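Local coordinates for protein HET-C2 (Podospora anserina, PDB 3KV0) that probably binds glycolipids and carries them between membranes, as a fungal glycolipid transfer protein (GLTP) built on the largely helical fold of that family, at residues Asn35-Ala40 with Asn88-Val93; Asp26-Ala31 with Thr39-Glu44; Ala45-Thr50 with Asp67-Val72; Leu115-Ile120 with Arg137-Val142. One frame throughout, in Å; residues are numbered along the deposited sequence.

Interaction 1: residues Asn35-Ala40 with Asn88-Val93; sequences NAISTA and NIQDLV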
loop_
_atom_site.group_PDB
_atom_site.type_symbol
_atom_site.label_atom_id
_atom_site.label_comp_id
_atom_site.label_asym_id
_atom_site.label_seq_id
_atom_site.Cartn_x
_atom_site.Cartn_y
_atom_site.Cartn_z
ATOM N N ASN A 35 -1.065 10.360 16.090
ATOM C CA ASN A 35 -1.197 9.137 15.309
ATOM C C ASN A 35 0.109 8.723 14.649
ATOM O O ASN A 35 0.132 8.297 13.479
ATOM C CB ASN A 35 -2.348 9.293 14.305
ATOM C CG ASN A 35 -3.710 9.277 14.987
ATOM O OD1 ASN A 35 -4.674 9.854 14.504
ATOM N ND2 ASN A 35 -3.777 8.633 16.121
ATOM N N ALA A 36 1.180 8.846 15.436
ATOM C CA ALA A 36 2.515 8.435 15.062
ATOM C C ALA A 36 2.453 7.015 14.541
ATOM O O ALA A 36 1.989 6.111 15.250
ATOM C CB ALA A 36 3.442 8.499 16.262
ATOM N N ILE A 37 2.898 6.807 13.303
ATOM C CA ILE A 37 2.922 5.451 12.758
ATOM C C ILE A 37 4.332 4.882 12.875
ATOM O O ILE A 37 5.289 5.439 12.334
ATOM C CB ILE A 37 2.400 5.406 11.293
ATOM C CG1 ILE A 37 0.897 5.677 11.300
ATOM C CG2 ILE A 37 2.679 4.011 10.662
ATOM C CD1 ILE A 37 0.338 6.099 9.946
ATOM N N SER A 38 4.446 3.759 13.553
ATOM C CA SER A 38 5.728 3.170 13.816
ATOM C C SER A 38 6.333 2.695 12.488
ATOM O O SER A 38 5.684 1.969 11.752
ATOM C CB SER A 38 5.556 2.025 14.802
ATOM O OG SER A 38 6.802 1.658 15.329
ATOM N N THR A 39 7.564 3.123 12.227
ATOM C CA THR A 39 8.216 3.016 10.921
ATOM C C THR A 39 8.485 1.569 10.558
ATOM O O THR A 39 8.095 1.111 9.481
ATOM C CB THR A 39 9.529 3.803 10.919
ATOM O OG1 THR A 39 9.266 5.191 11.175
ATOM C CG2 THR A 39 10.294 3.621 9.592
ATOM N N ALA A 40 9.097 0.819 11.479
ATOM C CA ALA A 40 9.542 -0.539 11.157
ATOM C C ALA A 40 8.395 -1.478 10.793
ATOM O O ALA A 40 8.444 -2.196 9.792
ATOM C CB ALA A 40 10.386 -1.131 12.340
ATOM N N ASN A 88 9.062 6.835 14.031
ATOM C CA ASN A 88 7.748 6.860 13.393
ATOM C C ASN A 88 7.816 7.678 12.112
ATOM O O ASN A 88 8.709 8.543 11.922
ATOM C CB ASN A 88 6.668 7.399 14.320
ATOM C CG ASN A 88 6.898 8.836 14.698
ATOM O OD1 ASN A 88 6.523 9.754 13.964
ATOM N ND2 ASN A 88 7.519 9.047 15.870
ATOM N N ILE A 89 6.859 7.407 11.227
ATOM C CA ILE A 89 6.907 7.911 9.862
ATOM C C ILE A 89 6.902 9.450 9.869
ATOM O O ILE A 89 7.687 10.080 9.176
ATOM C CB ILE A 89 5.725 7.311 8.979
ATOM C CG1 ILE A 89 5.862 5.789 8.851
ATOM C CG2 ILE A 89 5.656 8.001 7.622
ATOM C CD1 ILE A 89 7.031 5.323 8.021
ATOM N N GLN A 90 6.027 10.038 10.673
ATOM C CA GLN A 90 5.903 11.489 10.762
ATOM C C GLN A 90 7.203 12.173 11.224
ATOM O O GLN A 90 7.636 13.157 10.620
ATOM C CB GLN A 90 4.728 11.868 11.668
ATOM C CG GLN A 90 3.355 11.494 11.082
ATOM C CD GLN A 90 2.850 10.136 11.532
ATOM O OE1 GLN A 90 3.629 9.201 11.759
ATOM N NE2 GLN A 90 1.556 10.026 11.675
ATOM N N ASP A 91 7.850 11.635 12.254
ATOM C CA ASP A 91 9.161 12.167 12.662
ATOM C C ASP A 91 10.234 11.917 11.626
ATOM O O ASP A 91 11.074 12.788 11.372
ATOM C CB ASP A 91 9.594 11.660 14.038
ATOM C CG ASP A 91 8.844 12.360 15.177
ATOM O OD1 ASP A 91 8.358 13.495 14.971
ATOM O OD2 ASP A 91 8.682 11.744 16.256
ATOM N N LEU A 92 10.181 10.754 10.991
ATOM C CA LEU A 92 11.130 10.427 9.957
ATOM C C LEU A 92 11.096 11.515 8.923
ATOM O O LEU A 92 12.143 11.959 8.472
ATOM C CB LEU A 92 10.816 9.063 9.334
ATOM C CG LEU A 92 11.802 8.497 8.311
ATOM C CD1 LEU A 92 11.585 7.020 8.117
ATOM C CD2 LEU A 92 11.736 9.198 6.949
ATOM N N VAL A 93 9.893 11.951 8.554
ATOM C CA VAL A 93 9.754 12.958 7.527
ATOM C C VAL A 93 10.241 14.340 8.035
ATOM O O VAL A 93 11.009 15.022 7.364
ATOM C CB VAL A 93 8.304 12.997 6.978
ATOM C CG1 VAL A 93 8.088 14.206 6.113
ATOM C CG2 VAL A 93 8.028 11.674 6.144
#
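An N-capped helix start, N88 before helix 89-96, docks here on the second strand of a small beta hairpin, with Q90 reaching over to grip the backbone of N35 and I37, at the start of the strand. The carboxamide of Q90 serves both residues. Its OE1 takes the amide N of I37 at 2.9 Å in a nearly straight bond (172°) that lies in the carbonyl plane, on a lone pair. Its NE2 donates to N35 O at 2.9 Å, but stands well above the carbonyl plane of N35. An accepted and a donated bond on one carboxamide fix its rotation, and an alanine in place of Q90 would probably leave I37 N and N35 O without these partners and open a gap beside the strand. Next to this grip, I89 N donates to I37 O at 2.8 Å, and S38 and N88 form a single beta bridge. N88 caps its own helix: CG sits between the backbone N and the carbonyl carbon (chi1 64°), which helps OD1 accept from D91 N at 2.9 Å, while ND2 donates to D91 OD2. The carboxamide of N88 also lies against A36, with CB of A36 3.8 Å from CG of N88. Deeper in, I37 CG2 meets I89 CG1 at 4.1 Å, and T39 CG2 meets L92 CD1 at 3.9 Å; T39 OG1 has its bond with S86 O. Around this junction, N35 and A36 face D30 in a G1 beta bulge of the hairpin, F42 of helix 39-57 packs against both I37 and I89, and helix 103-122 lies against I89 and L92.

Interaction 2: residues Asp26-Ala31 with Thr39-Glu44; sequences DVPIDA and TAEFLE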
loop_
_atom_site.group_PDB
_atom_site.type_symbol
_atom_site.label_atom_id
_atom_site.label_comp_id
_atom_site.label_asym_id
_atom_site.label_seq_id
_atom_site.Cartn_x
_atom_site.Cartn_y
_atom_site.Cartn_z
ATOM N N ASP A 26 -1.615 -4.815 12.717
ATOM C CA ASP A 26 -0.627 -4.823 13.806
ATOM C C ASP A 26 0.415 -3.718 13.767
ATOM O O ASP A 26 1.406 -3.740 14.508
ATOM C CB ASP A 26 0.041 -6.197 13.804
ATOM C CG ASP A 26 -0.958 -7.322 14.075
ATOM O OD1 ASP A 26 -1.841 -7.086 14.911
ATOM O OD2 ASP A 26 -0.915 -8.397 13.431
ATOM N N VAL A 27 0.208 -2.730 12.905
ATOM C CA VAL A 27 1.074 -1.599 12.835
ATOM C C VAL A 27 0.675 -0.616 13.955
ATOM O O VAL A 27 -0.468 -0.112 13.968
ATOM C CB VAL A 27 1.009 -0.935 11.446
ATOM C CG1 VAL A 27 1.784 0.383 11.457
ATOM C CG2 VAL A 27 1.569 -1.921 10.420
ATOM N N PRO A 28 1.611 -0.311 14.867
ATOM C CA PRO A 28 1.244 0.618 15.963
ATOM C C PRO A 28 0.986 2.032 15.521
ATOM O O PRO A 28 1.756 2.593 14.724
ATOM C CB PRO A 28 2.494 0.607 16.871
ATOM C CG PRO A 28 3.093 -0.679 16.629
ATOM C CD PRO A 28 2.939 -0.893 15.117
ATOM N N ILE A 29 -0.064 2.609 16.097
ATOM C CA ILE A 29 -0.443 3.990 15.932
ATOM C C ILE A 29 -0.497 4.639 17.330
ATOM O O ILE A 29 -1.213 4.165 18.189
ATOM C CB ILE A 29 -1.816 4.059 15.269
ATOM C CG1 ILE A 29 -1.732 3.345 13.901
ATOM C CG2 ILE A 29 -2.262 5.489 15.121
ATOM C CD1 ILE A 29 -2.941 3.452 13.059
ATOM N N ASP A 30 0.296 5.687 17.551
ATOM C CA ASP A 30 0.327 6.352 18.860
ATOM C C ASP A 30 -0.594 7.561 18.798
ATOM O O ASP A 30 -0.200 8.647 18.339
ATOM C CB ASP A 30 1.762 6.739 19.266
ATOM C CG ASP A 30 1.842 7.269 20.704
ATOM O OD1 ASP A 30 0.771 7.451 21.314
ATOM O OD2 ASP A 30 2.968 7.494 21.197
ATOM N N ALA A 31 -1.822 7.347 19.246
ATOM C CA ALA A 31 -2.857 8.381 19.270
ATOM C C ALA A 31 -2.517 9.596 20.148
ATOM O O ALA A 31 -3.054 10.674 19.934
ATOM C CB ALA A 31 -4.186 7.772 19.710
ATOM N N THR A 39 7.564 3.123 12.227
ATOM C CA THR A 39 8.216 3.016 10.921
ATOM C C THR A 39 8.485 1.569 10.558
ATOM O O THR A 39 8.095 1.111 9.481
ATOM C CB THR A 39 9.529 3.803 10.919
ATOM O OG1 THR A 39 9.266 5.191 11.175
ATOM C CG2 THR A 39 10.294 3.621 9.592
ATOM N N ALA A 40 9.097 0.819 11.479
ATOM C CA ALA A 40 9.542 -0.539 11.157
ATOM C C ALA A 40 8.395 -1.478 10.793
ATOM O O ALA A 40 8.444 -2.196 9.792
ATOM C CB ALA A 40 10.386 -1.131 12.340
ATOM N N GLU A 41 7.349 -1.471 11.604
ATOM C CA GLU A 41 6.191 -2.320 11.377
ATOM C C GLU A 41 5.436 -1.907 10.093
ATOM O O GLU A 41 4.932 -2.746 9.358
ATOM C CB GLU A 41 5.217 -2.226 12.559
ATOM C CG GLU A 41 5.754 -2.862 13.872
ATOM C CD GLU A 41 6.501 -1.895 14.767
ATOM O OE1 GLU A 41 7.069 -0.860 14.302
ATOM O OE2 GLU A 41 6.498 -2.189 15.984
ATOM N N PHE A 42 5.348 -0.612 9.871
ATOM C CA PHE A 42 4.718 -0.080 8.652
ATOM C C PHE A 42 5.455 -0.549 7.395
ATOM O O PHE A 42 4.825 -0.982 6.435
ATOM C CB PHE A 42 4.752 1.417 8.715
ATOM C CG PHE A 42 4.299 2.097 7.447
ATOM C CD1 PHE A 42 2.952 2.198 7.144
ATOM C CD2 PHE A 42 5.229 2.633 6.565
ATOM C CE1 PHE A 42 2.540 2.854 5.950
ATOM C CE2 PHE A 42 4.821 3.279 5.381
ATOM C CZ PHE A 42 3.484 3.380 5.087
ATOM N N LEU A 43 6.788 -0.459 7.387
ATOM C CA LEU A 43 7.534 -0.863 6.207
ATOM C C LEU A 43 7.391 -2.358 5.968
ATOM O O LEU A 43 7.206 -2.824 4.814
ATOM C CB LEU A 43 9.007 -0.460 6.326
ATOM C CG LEU A 43 9.260 1.048 6.355
ATOM C CD1 LEU A 43 10.779 1.414 6.570
ATOM C CD2 LEU A 43 8.738 1.738 5.121
ATOM N N GLU A 44 7.429 -3.134 7.046
ATOM C CA GLU A 44 7.232 -4.561 6.960
ATOM C C GLU A 44 5.837 -4.907 6.451
ATOM O O GLU A 44 5.652 -5.867 5.702
ATOM C CB GLU A 44 7.435 -5.215 8.352
ATOM C CG GLU A 44 8.575 -6.176 8.413
ATOM C CD GLU A 44 8.743 -6.878 9.786
ATOM O OE1 GLU A 44 9.913 -7.091 10.150
ATOM O OE2 GLU A 44 7.748 -7.217 10.484
#
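An extended stretch leading into a two-stranded beta hairpin rests, through V27 and P28, on E41 and F42 in the first turn of helix 39-57, the helix that follows the hairpin almost directly. No hydrogen bond crosses between residues 26-31 and 39-44; the fit is made by van der Waals contact alone. The two methyls of V27 rest on the peptide link between E41 and F42. CG2 touches the carbonyl oxygen of E41 at 3.6 Å, while CG1 approaches the amide N of F42 at 4.0 Å and its CB at 4.2 Å. The ring of F42 contributes little to this meeting, because CG stands anti to the backbone N (chi1 173°) and the aromatic end leads off toward the protein interior. The second half of the contact is a proline against a bent acid. The chain of E41 folds at chi2 (91°) and crosses the side chain of P28 at about a right angle. CD of P28 lies 3.7 Å from CG of E41, and CG of P28 lies 3.8 Å from E41 OE2, so the aliphatic part of the acid and one carboxylate oxygen both rest on the proline. The other oxygen, OE1, is hydrogen-bonded to S38 OG just ahead of the helix, which would help hold the bend. The hairpin supplies a further tie, a backbone hydrogen bond between S38 and P28. On the inner side, V27 also touches I37 of strand 36-37, while F42 reaches L111 and L115 of helix 103-122.

Interaction 3: residues Ala45-Thr50 with Asp67-Val72; sequences AAESLT and DMLGNV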
loop_
_atom_site.group_PDB
_atom_site.type_symbol
_atom_site.label_atom_id
_atom_site.label_comp_id
_atom_site.label_asym_id
_atom_site.label_seq_id
_atom_site.Cartn_x
_atom_site.Cartn_y
_atom_site.Cartn_z
ATOM N N ALA A 45 4.835 -4.150 6.890
ATOM C CA ALA A 45 3.453 -4.342 6.414
ATOM C C ALA A 45 3.294 -4.021 4.904
ATOM O O ALA A 45 2.605 -4.741 4.175
ATOM C CB ALA A 45 2.490 -3.481 7.196
ATOM N N ALA A 46 3.922 -2.956 4.470
ATOM C CA ALA A 46 3.908 -2.568 3.028
ATOM C C ALA A 46 4.570 -3.678 2.178
ATOM O O ALA A 46 4.039 -4.143 1.165
ATOM C CB ALA A 46 4.602 -1.242 2.850
ATOM N N GLU A 47 5.717 -4.167 2.631
ATOM C CA GLU A 47 6.405 -5.274 1.952
ATOM C C GLU A 47 5.541 -6.538 1.916
ATOM O O GLU A 47 5.435 -7.193 0.872
ATOM C CB GLU A 47 7.760 -5.534 2.668
ATOM C CG GLU A 47 8.697 -6.505 1.981
ATOM C CD GLU A 47 10.012 -5.842 1.519
ATOM O OE1 GLU A 47 10.254 -4.651 1.866
ATOM O OE2 GLU A 47 10.822 -6.516 0.826
ATOM N N SER A 48 4.844 -6.863 3.009
ATOM C CA SER A 48 3.975 -8.059 3.003
ATOM C C SER A 48 2.825 -7.884 2.000
ATOM O O SER A 48 2.393 -8.840 1.334
ATOM C CB SER A 48 3.392 -8.355 4.399
ATOM O OG SER A 48 4.421 -8.745 5.318
ATOM N N LEU A 49 2.311 -6.668 1.914
ATOM C CA LEU A 49 1.199 -6.409 1.022
ATOM C C LEU A 49 1.617 -6.664 -0.427
ATOM O O LEU A 49 0.803 -7.142 -1.233
ATOM C CB LEU A 49 0.666 -4.982 1.187
ATOM C CG LEU A 49 -0.453 -4.562 0.209
ATOM C CD1 LEU A 49 -1.490 -5.673 0.074
ATOM C CD2 LEU A 49 -1.173 -3.289 0.603
ATOM N N THR A 50 2.866 -6.346 -0.766
ATOM C CA THR A 50 3.345 -6.608 -2.145
ATOM C C THR A 50 3.260 -8.085 -2.557
ATOM O O THR A 50 3.206 -8.366 -3.752
ATOM C CB THR A 50 4.786 -6.039 -2.439
ATOM O OG1 THR A 50 5.791 -6.838 -1.786
ATOM C CG2 THR A 50 4.893 -4.646 -1.981
ATOM N N ASP A 67 7.773 -0.961 -8.072
ATOM C CA ASP A 67 7.592 0.447 -7.698
ATOM C C ASP A 67 7.393 0.583 -6.181
ATOM O O ASP A 67 8.059 1.375 -5.509
ATOM C CB ASP A 67 6.349 0.976 -8.440
ATOM C CG ASP A 67 6.216 2.487 -8.399
ATOM O OD1 ASP A 67 7.210 3.197 -8.266
ATOM O OD2 ASP A 67 5.083 2.956 -8.506
ATOM N N MET A 68 6.478 -0.191 -5.637
ATOM C CA MET A 68 6.160 -0.138 -4.198
ATOM C C MET A 68 7.407 -0.507 -3.364
ATOM O O MET A 68 7.779 0.181 -2.396
ATOM C CB MET A 68 4.972 -1.071 -3.879
ATOM C CG MET A 68 4.456 -0.964 -2.429
ATOM S SD MET A 68 2.858 -1.730 -1.960
ATOM C CE MET A 68 1.690 -0.676 -2.815
ATOM N N LEU A 69 8.055 -1.598 -3.734
ATOM C CA LEU A 69 9.282 -2.022 -3.000
ATOM C C LEU A 69 10.416 -0.984 -3.053
ATOM O O LEU A 69 11.114 -0.764 -2.066
ATOM C CB LEU A 69 9.768 -3.396 -3.476
ATOM C CG LEU A 69 8.914 -4.631 -3.246
ATOM C CD1 LEU A 69 9.530 -5.833 -3.968
ATOM C CD2 LEU A 69 8.666 -4.926 -1.762
ATOM N N GLY A 70 10.560 -0.286 -4.182
ATOM C CA GLY A 70 11.500 0.823 -4.286
ATOM C C GLY A 70 11.207 1.976 -3.364
ATOM O O GLY A 70 12.120 2.587 -2.775
ATOM N N ASN A 71 9.928 2.292 -3.200
ATOM C CA ASN A 71 9.554 3.363 -2.309
ATOM C C ASN A 71 9.757 2.960 -0.837
ATOM O O ASN A 71 10.219 3.792 -0.018
ATOM C CB ASN A 71 8.134 3.805 -2.616
ATOM C CG ASN A 71 8.056 4.572 -3.926
ATOM O OD1 ASN A 71 8.937 5.374 -4.224
ATOM N ND2 ASN A 71 7.037 4.291 -4.732
ATOM N N VAL A 72 9.423 1.715 -0.514
ATOM C CA VAL A 72 9.710 1.149 0.818
ATOM C C VAL A 72 11.213 1.304 1.133
ATOM O O VAL A 72 11.596 1.726 2.256
ATOM C CB VAL A 72 9.324 -0.288 0.943
ATOM C CG1 VAL A 72 9.966 -0.926 2.215
ATOM C CG2 VAL A 72 7.759 -0.503 0.977
HETATM O O HOH W 1 11.865 -2.674 -0.335
#
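A46, E47 and T50 of helix 39-57 meet M68, L69 and V72 of helix 67-72 in a nearly antiparallel helix pair of the GLTP fold, the two short axes 9.8 Å apart at closest and at 166° to one another. At one end A46 CB abuts CG2 of V72 at 3.7 Å, methyl against methyl. E47 comes from one flank, where it crosses both L69 and V72 at about a right angle. The bend of its chain at chi2 brings CD to 3.7 Å from L69 CD2. Beyond it, E47 OE1 lies 3.8 Å from V72 CG1. An acid thus lies over two hydrophobic residues, but its charge is answered, since OE1 forms a salt bridge with R76. A water that donates to L69 O at 2.7 Å also gives a weak bond to E47 OE1, linking the two helices at that flank. At the other end T50 offers two branches to different neighbours. Its methyl CG2 meets SD of M68 at 3.6 Å, but the methionine is deposited in two conformers, so this sulfur contact is less certain; the M68 side chain also touches L111 and L115 of helix 103-122. The hydroxyl is turned against L69, OG1 lying 3.5 Å from CD2. With chi1 at 74°, OG1 sits between the backbone N and the carbonyl carbon and donates within its own helix to a lone pair of E47 O at 2.7 Å.

Interaction 4: residues Leu115-Ile120 with Arg137-Val142; sequences LEFTCI and RGSYRV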
loop_
_atom_site.group_PDB
_atom_site.type_symbol
_atom_site.label_atom_id
_atom_site.label_comp_id
_atom_site.label_asym_id
_atom_site.label_seq_id
_atom_site.Cartn_x
_atom_site.Cartn_y
_atom_site.Cartn_z
ATOM N N LEU A 115 -0.411 2.187 -1.881
ATOM C CA LEU A 115 -1.232 1.556 -0.846
ATOM C C LEU A 115 -2.717 1.904 -1.018
ATOM O O LEU A 115 -3.559 1.056 -0.905
ATOM C CB LEU A 115 -0.750 1.952 0.555
ATOM C CG LEU A 115 0.625 1.458 0.985
ATOM C CD1 LEU A 115 1.003 2.066 2.328
ATOM C CD2 LEU A 115 0.688 -0.056 1.022
ATOM N N GLU A 116 -3.027 3.149 -1.290
ATOM C CA GLU A 116 -4.402 3.568 -1.507
ATOM C C GLU A 116 -5.001 2.974 -2.772
ATOM O O GLU A 116 -6.148 2.542 -2.773
ATOM C CB GLU A 116 -4.508 5.122 -1.581
ATOM C CG GLU A 116 -5.981 5.584 -1.567
ATOM C CD GLU A 116 -6.150 7.116 -1.573
ATOM O OE1 GLU A 116 -5.221 7.807 -1.968
ATOM O OE2 GLU A 116 -7.236 7.602 -1.193
ATOM N N PHE A 117 -4.249 2.955 -3.859
ATOM C CA PHE A 117 -4.651 2.224 -5.056
ATOM C C PHE A 117 -5.038 0.770 -4.745
ATOM O O PHE A 117 -6.089 0.290 -5.132
ATOM C CB PHE A 117 -3.465 2.295 -6.036
ATOM C CG PHE A 117 -3.515 1.327 -7.156
ATOM C CD1 PHE A 117 -4.566 1.333 -8.059
ATOM C CD2 PHE A 117 -2.454 0.436 -7.384
ATOM C CE1 PHE A 117 -4.597 0.436 -9.086
ATOM C CE2 PHE A 117 -2.505 -0.440 -8.424
ATOM C CZ PHE A 117 -3.541 -0.427 -9.288
ATOM N N THR A 118 -4.169 0.050 -4.031
ATOM C CA THR A 118 -4.463 -1.327 -3.675
ATOM C C THR A 118 -5.666 -1.441 -2.759
ATOM O O THR A 118 -6.511 -2.303 -2.940
ATOM C CB THR A 118 -3.251 -1.961 -3.001
ATOM O OG1 THR A 118 -2.113 -1.771 -3.849
ATOM C CG2 THR A 118 -3.468 -3.436 -2.765
ATOM N N CYS A 119 -5.709 -0.591 -1.751
ATOM C CA CYS A 119 -6.783 -0.597 -0.734
ATOM C C CYS A 119 -8.163 -0.339 -1.358
ATOM O O CYS A 119 -9.120 -1.109 -1.142
ATOM C CB CYS A 119 -6.502 0.466 0.298
ATOM S SG CYS A 119 -7.719 0.327 1.709
ATOM N N ILE A 120 -8.242 0.690 -2.192
ATOM C CA ILE A 120 -9.527 1.043 -2.853
ATOM C C ILE A 120 -9.976 -0.070 -3.778
ATOM O O ILE A 120 -11.158 -0.469 -3.815
ATOM C CB ILE A 120 -9.396 2.359 -3.611
ATOM C CG1 ILE A 120 -9.341 3.516 -2.586
ATOM C CG2 ILE A 120 -10.603 2.571 -4.594
ATOM C CD1 ILE A 120 -9.189 4.888 -3.192
ATOM N N ARG A 137 -9.188 -0.803 -12.235
ATOM C CA ARG A 137 -9.206 0.355 -13.108
ATOM C C ARG A 137 -9.813 1.578 -12.469
ATOM O O ARG A 137 -9.323 2.670 -12.633
ATOM C CB ARG A 137 -9.960 0.079 -14.398
ATOM C CG ARG A 137 -9.198 -0.737 -15.403
ATOM C CD ARG A 137 -10.220 -1.380 -16.387
ATOM N NE ARG A 137 -9.549 -2.258 -17.334
ATOM C CZ ARG A 137 -10.087 -3.332 -17.905
ATOM N NH1 ARG A 137 -11.322 -3.730 -17.622
ATOM N NH2 ARG A 137 -9.361 -4.036 -18.763
ATOM N N GLY A 138 -10.894 1.399 -11.733
ATOM C CA GLY A 138 -11.533 2.548 -11.129
ATOM C C GLY A 138 -10.692 3.129 -10.010
ATOM O O GLY A 138 -10.654 4.319 -9.831
ATOM N N SER A 139 -10.023 2.264 -9.242
ATOM C CA SER A 139 -9.058 2.726 -8.261
ATOM C C SER A 139 -7.906 3.513 -8.882
ATOM O O SER A 139 -7.505 4.555 -8.386
ATOM C CB SER A 139 -8.469 1.537 -7.444
ATOM O OG SER A 139 -7.620 2.105 -6.466
ATOM N N TYR A 140 -7.339 3.007 -9.973
ATOM C CA TYR A 140 -6.201 3.642 -10.587
ATOM C C TYR A 140 -6.543 5.089 -10.949
ATOM O O TYR A 140 -5.748 6.018 -10.690
ATOM C CB TYR A 140 -5.772 2.859 -11.843
ATOM C CG TYR A 140 -4.532 3.384 -12.538
ATOM C CD1 TYR A 140 -3.318 3.483 -11.861
ATOM C CD2 TYR A 140 -4.559 3.757 -13.878
ATOM C CE1 TYR A 140 -2.176 3.934 -12.505
ATOM C CE2 TYR A 140 -3.414 4.257 -14.529
ATOM C CZ TYR A 140 -2.226 4.310 -13.840
ATOM O OH TYR A 140 -1.105 4.819 -14.435
ATOM N N ARG A 141 -7.748 5.247 -11.492
ATOM C CA ARG A 141 -8.270 6.530 -11.961
ATOM C C ARG A 141 -8.212 7.580 -10.867
ATOM O O ARG A 141 -7.848 8.736 -11.114
ATOM C CB ARG A 141 -9.734 6.375 -12.433
ATOM C CG ARG A 141 -9.916 6.209 -13.911
ATOM C CD ARG A 141 -11.357 6.585 -14.333
ATOM N NE ARG A 141 -12.329 5.767 -13.622
ATOM C CZ ARG A 141 -12.796 4.604 -14.075
ATOM N NH1 ARG A 141 -13.654 3.933 -13.356
ATOM N NH2 ARG A 141 -12.428 4.121 -15.246
ATOM N N VAL A 142 -8.577 7.173 -9.646
ATOM C CA VAL A 142 -8.614 8.112 -8.541
ATOM C C VAL A 142 -7.401 8.153 -7.620
ATOM O O VAL A 142 -7.420 8.857 -6.623
ATOM C CB VAL A 142 -9.919 7.898 -7.701
ATOM C CG1 VAL A 142 -11.172 8.000 -8.576
ATOM C CG2 VAL A 142 -9.917 6.551 -6.945
HETATM O O HOH W 2 -8.487 8.613 -3.525
#
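Helix 103-122 and helix 132-142 pack roughly antiparallel here, close enough for S139 to bond directly to the backbone carbonyl of F117. Their short axes approach to 8.5 Å, with 146° between their directions. S139 sits at the centre, with OG anti to its backbone N (chi1 -176°). The hydroxyl donates to F117 O at 2.7 Å, in the carbonyl plane and on a lone pair. S139 OG also lies 3.4 Å from I120 CB, and CG2 of I120 touches S139 as well. An alanine here would probably leave F117 O without this side-chain donor and open a small gap between F117 and I120. On one flank of S139, the ring of F117 leans across toward the next residue of the partner helix: CE1 meets CB of Y140 at 3.9 Å, the backbone N of Y140 lies at the edge of the F117 ring, and the two side chains cross obliquely. Y140 OH is hydrogen-bonded to H148 ND1, and the Y140 ring meets that of F156 with nearly parallel planes. On the other flank I120 CD1 rests against V142 CG2 at 4.2 Å. A water joins the helices there, donating to E116 OE2 at 2.8 Å and to V142 O at 3.3 Å; E116 OE2 is also bonded to the dimethylated lysine at position 199. The chemistry is that of a small polar residue letting two helices come near: the buried hydroxyl of S139 spends its proton on a carbonyl of the facing helix, while F117 and I120 pack carbon atoms around it.

How the interactions relate
Following the chain from the N terminus, interaction 2 closes the shortest loop, bringing the start of helix 39-57 back against residues 26-31 around the beta hairpin. Interaction 1 begins inside that loop, shares T39 and A40 with it, and reaches forward to helix 89-96, so the two loops overlap and meet at the hairpin. Interaction 3 is nested within the long loop of interaction 1, pairing the middle of helix 39-57 with helix 67-72. Interaction 4 follows in series, tying helix 103-122 to helix 132-142 on the other side of the molecule's centre from interactions 1 and 2. L115 joins interaction 4 to interactions 2 and 3, touching F42, L49 and M68.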